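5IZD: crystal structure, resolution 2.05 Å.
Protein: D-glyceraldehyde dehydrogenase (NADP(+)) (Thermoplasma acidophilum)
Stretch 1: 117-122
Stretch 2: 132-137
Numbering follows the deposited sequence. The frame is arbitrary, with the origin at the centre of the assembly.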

# COMPACT_ATOMS: atom_id res chain seq x y z
N LYS A 117 4.84 -11.01 3.57
CA LYS A 117 4.45 -9.62 3.68
C LYS A 117 4.26 -8.91 2.34
O LYS A 117 3.86 -7.79 2.33
N LEU A 118 4.57 -9.54 1.23
CA LEU A 118 4.41 -8.92 -0.09
C LEU A 118 3.10 -9.41 -0.68
O LEU A 118 3.05 -10.27 -1.51
N ASN A 119 2.03 -8.80 -0.20
CA ASN A 119 0.69 -9.23 -0.52
C ASN A 119 0.26 -8.91 -1.95
O ASN A 119 0.63 -7.91 -2.50
N GLY A 120 -0.60 -9.76 -2.49
CA GLY A 120 -1.41 -9.44 -3.65
C GLY A 120 -2.65 -8.61 -3.24
O GLY A 120 -2.74 -8.11 -2.09
N GLU A 121 -3.62 -8.50 -4.16
CA GLU A 121 -4.77 -7.62 -3.93
C GLU A 121 -6.05 -8.33 -4.40
O GLU A 121 -6.01 -9.25 -5.26
N VAL A 122 -7.15 -7.91 -3.79
CA VAL A 122 -8.50 -8.33 -4.23
C VAL A 122 -9.22 -7.05 -4.60
O VAL A 122 -9.32 -6.12 -3.77
N ILE A 132 -11.82 -9.67 -8.78
CA ILE A 132 -10.55 -9.77 -9.50
C ILE A 132 -9.43 -10.01 -8.46
O ILE A 132 -9.18 -9.18 -7.62
N PHE A 133 -8.82 -11.18 -8.51
CA PHE A 133 -7.77 -11.54 -7.57
C PHE A 133 -6.44 -11.20 -8.22
O PHE A 133 -6.12 -11.64 -9.35
N GLN A 134 -5.62 -10.43 -7.53
CA GLN A 134 -4.29 -10.14 -8.07
C GLN A 134 -3.21 -10.79 -7.25
O GLN A 134 -2.98 -10.39 -6.16
N TYR A 135 -2.56 -11.81 -7.80
CA TYR A 135 -1.53 -12.56 -7.07
C TYR A 135 -0.16 -12.01 -7.45
O TYR A 135 0.02 -11.54 -8.56
N LYS A 136 0.79 -12.11 -6.55
CA LYS A 136 2.17 -11.74 -6.83
C LYS A 136 2.96 -13.04 -6.81
O LYS A 136 2.91 -13.76 -5.81
N VAL A 137 3.59 -13.38 -7.95
CA VAL A 137 4.24 -14.66 -8.15
C VAL A 137 5.68 -14.43 -8.70
O VAL A 137 5.92 -13.42 -9.34

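The two strands run antiparallel, 176° between their N-to-C directions and 4.7 Å apart at closest approach, and the strongest polar links between them are made by backbone. E121 and Q134 form a hydrogen-bonded pair: Q134 N donates to E121 O at 2.6 Å with an N-H...O angle of 166°, and E121 N donates to Q134 O at 2.8 Å with an angle of 157°. Both bonds are short and close to linear, so this pair fixes the register, with V122 opposite F133 as the adjoining non-hydrogen-bonded pair (CA-CA 4.7 Å). Two CA-H...O contacts supplement it, from G120 CA to Q134 O at 3.1 Å and from V122 CA to I132 O at 3.6 Å.

Among side chains, the one polar link across the stretches belongs to K136. Its CA-to-CB bond points toward stretch 1, and with chi1 at -89° (m) and chi2 to chi4 all t the chain is extended. It passes N119, where K136 CD lies 3.5 Å from N119 O, and K136 NZ makes a weak hydrogen bond to that same N119 O, also at 3.5 Å. The ammonium group has a further partner elsewhere in the structure. N119 itself points away from stretch 2; with chi1 at 58° (p) the amide lies beside the backbone of the next residue, and N119 ND2 donates to G120 O at 2.9 Å with an N-H...O angle of 174°.

At G120 the absence of a side chain matters to the fit. An ideal CB would point toward stretch 2 and lie 2.2 Å from Q134 O, a clash, and 3.3 Å from Y135 CA.

The side chains of E121 and Q134 share one face of the sheet. Both are m at chi1 and t at chi2, and their closest side-chain approach is E121 CB to Q134 OE1 at 3.7 Å, a packing contact. Their outer polar atoms E121 OE2 and Q134 NE2 are hydrogen-bonded elsewhere in the structure.

V122 and F133 occupy the other face. V122 is t (chi1 -177°) and F133 is m with chi2 at -79°, which brings V122 CG1 to 3.9 Å from F133 CE1. The methyl approaches the ring obliquely, and this is the apolar side-chain contact of the interface.

Farther out, I132 (m, t) starts sideways but its end leads away, Y135 (m) points away, and L118 (m, t) points sideways, its carbonyl L118 O lying 4.2 Å from K136 CD. In all, 369 Å² is buried, both sides summed.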

# COMPACT_ATOMS: atom_id res chain seq x y z
CB LYS A 117 5.45 -8.85 4.52
CG LYS A 117 5.46 -9.18 5.98
CD LYS A 117 6.58 -8.45 6.67
CE LYS A 117 7.04 -9.09 7.96
NZ LYS A 117 7.58 -10.44 7.75
CB LEU A 118 5.59 -9.25 -0.99
CG LEU A 118 6.92 -8.62 -0.54
CD1 LEU A 118 8.07 -9.21 -1.31
CD2 LEU A 118 6.90 -7.12 -0.65
CB ASN A 119 -0.30 -8.54 0.47
CG ASN A 119 -0.25 -6.98 0.44
OD1 ASN A 119 0.50 -6.32 1.22
ND2 ASN A 119 -1.15 -6.36 -0.40
CB GLU A 121 -4.55 -6.23 -4.58
CG GLU A 121 -3.28 -5.59 -4.07
CD GLU A 121 -3.10 -4.10 -4.27
OE1 GLU A 121 -3.98 -3.36 -4.81
OE2 GLU A 121 -2.02 -3.65 -3.82
CB VAL A 122 -9.30 -9.01 -3.12
CG1 VAL A 122 -10.66 -9.48 -3.68
CG2 VAL A 122 -8.58 -10.21 -2.58
CB ILE A 132 -10.34 -8.52 -10.35
CG1 ILE A 132 -11.46 -8.39 -11.37
CG2 ILE A 132 -8.98 -8.59 -11.09
CD1 ILE A 132 -11.43 -7.06 -12.10
CB PHE A 133 -7.88 -13.01 -7.18
CG PHE A 133 -9.16 -13.34 -6.51
CD1 PHE A 133 -9.35 -13.05 -5.17
CD2 PHE A 133 -10.25 -13.83 -7.24
CE1 PHE A 133 -10.58 -13.28 -4.56
CE2 PHE A 133 -11.45 -14.12 -6.61
CZ PHE A 133 -11.62 -13.83 -5.26
CB GLN A 134 -4.12 -8.64 -8.18
CG GLN A 134 -5.18 -8.07 -9.11
CD GLN A 134 -5.16 -6.59 -9.21
OE1 GLN A 134 -5.05 -5.88 -8.21
NE2 GLN A 134 -5.27 -6.09 -10.42
CB TYR A 135 -1.53 -14.04 -7.46
CG TYR A 135 -2.63 -14.88 -6.88
CD1 TYR A 135 -3.82 -14.33 -6.47
CD2 TYR A 135 -2.47 -16.26 -6.75
CE1 TYR A 135 -4.82 -15.12 -5.97
CE2 TYR A 135 -3.49 -17.05 -6.23
CZ TYR A 135 -4.66 -16.46 -5.84
OH TYR A 135 -5.73 -17.14 -5.33
CB LYS A 136 2.64 -10.76 -5.79
CG LYS A 136 2.33 -9.35 -6.22
CD LYS A 136 2.74 -8.32 -5.22
CE LYS A 136 2.11 -7.03 -5.67
NZ LYS A 136 2.41 -5.93 -4.74
CB VAL A 137 3.48 -15.56 -9.14
CG1 VAL A 137 2.13 -15.92 -8.60
CG2 VAL A 137 3.34 -14.93 -10.50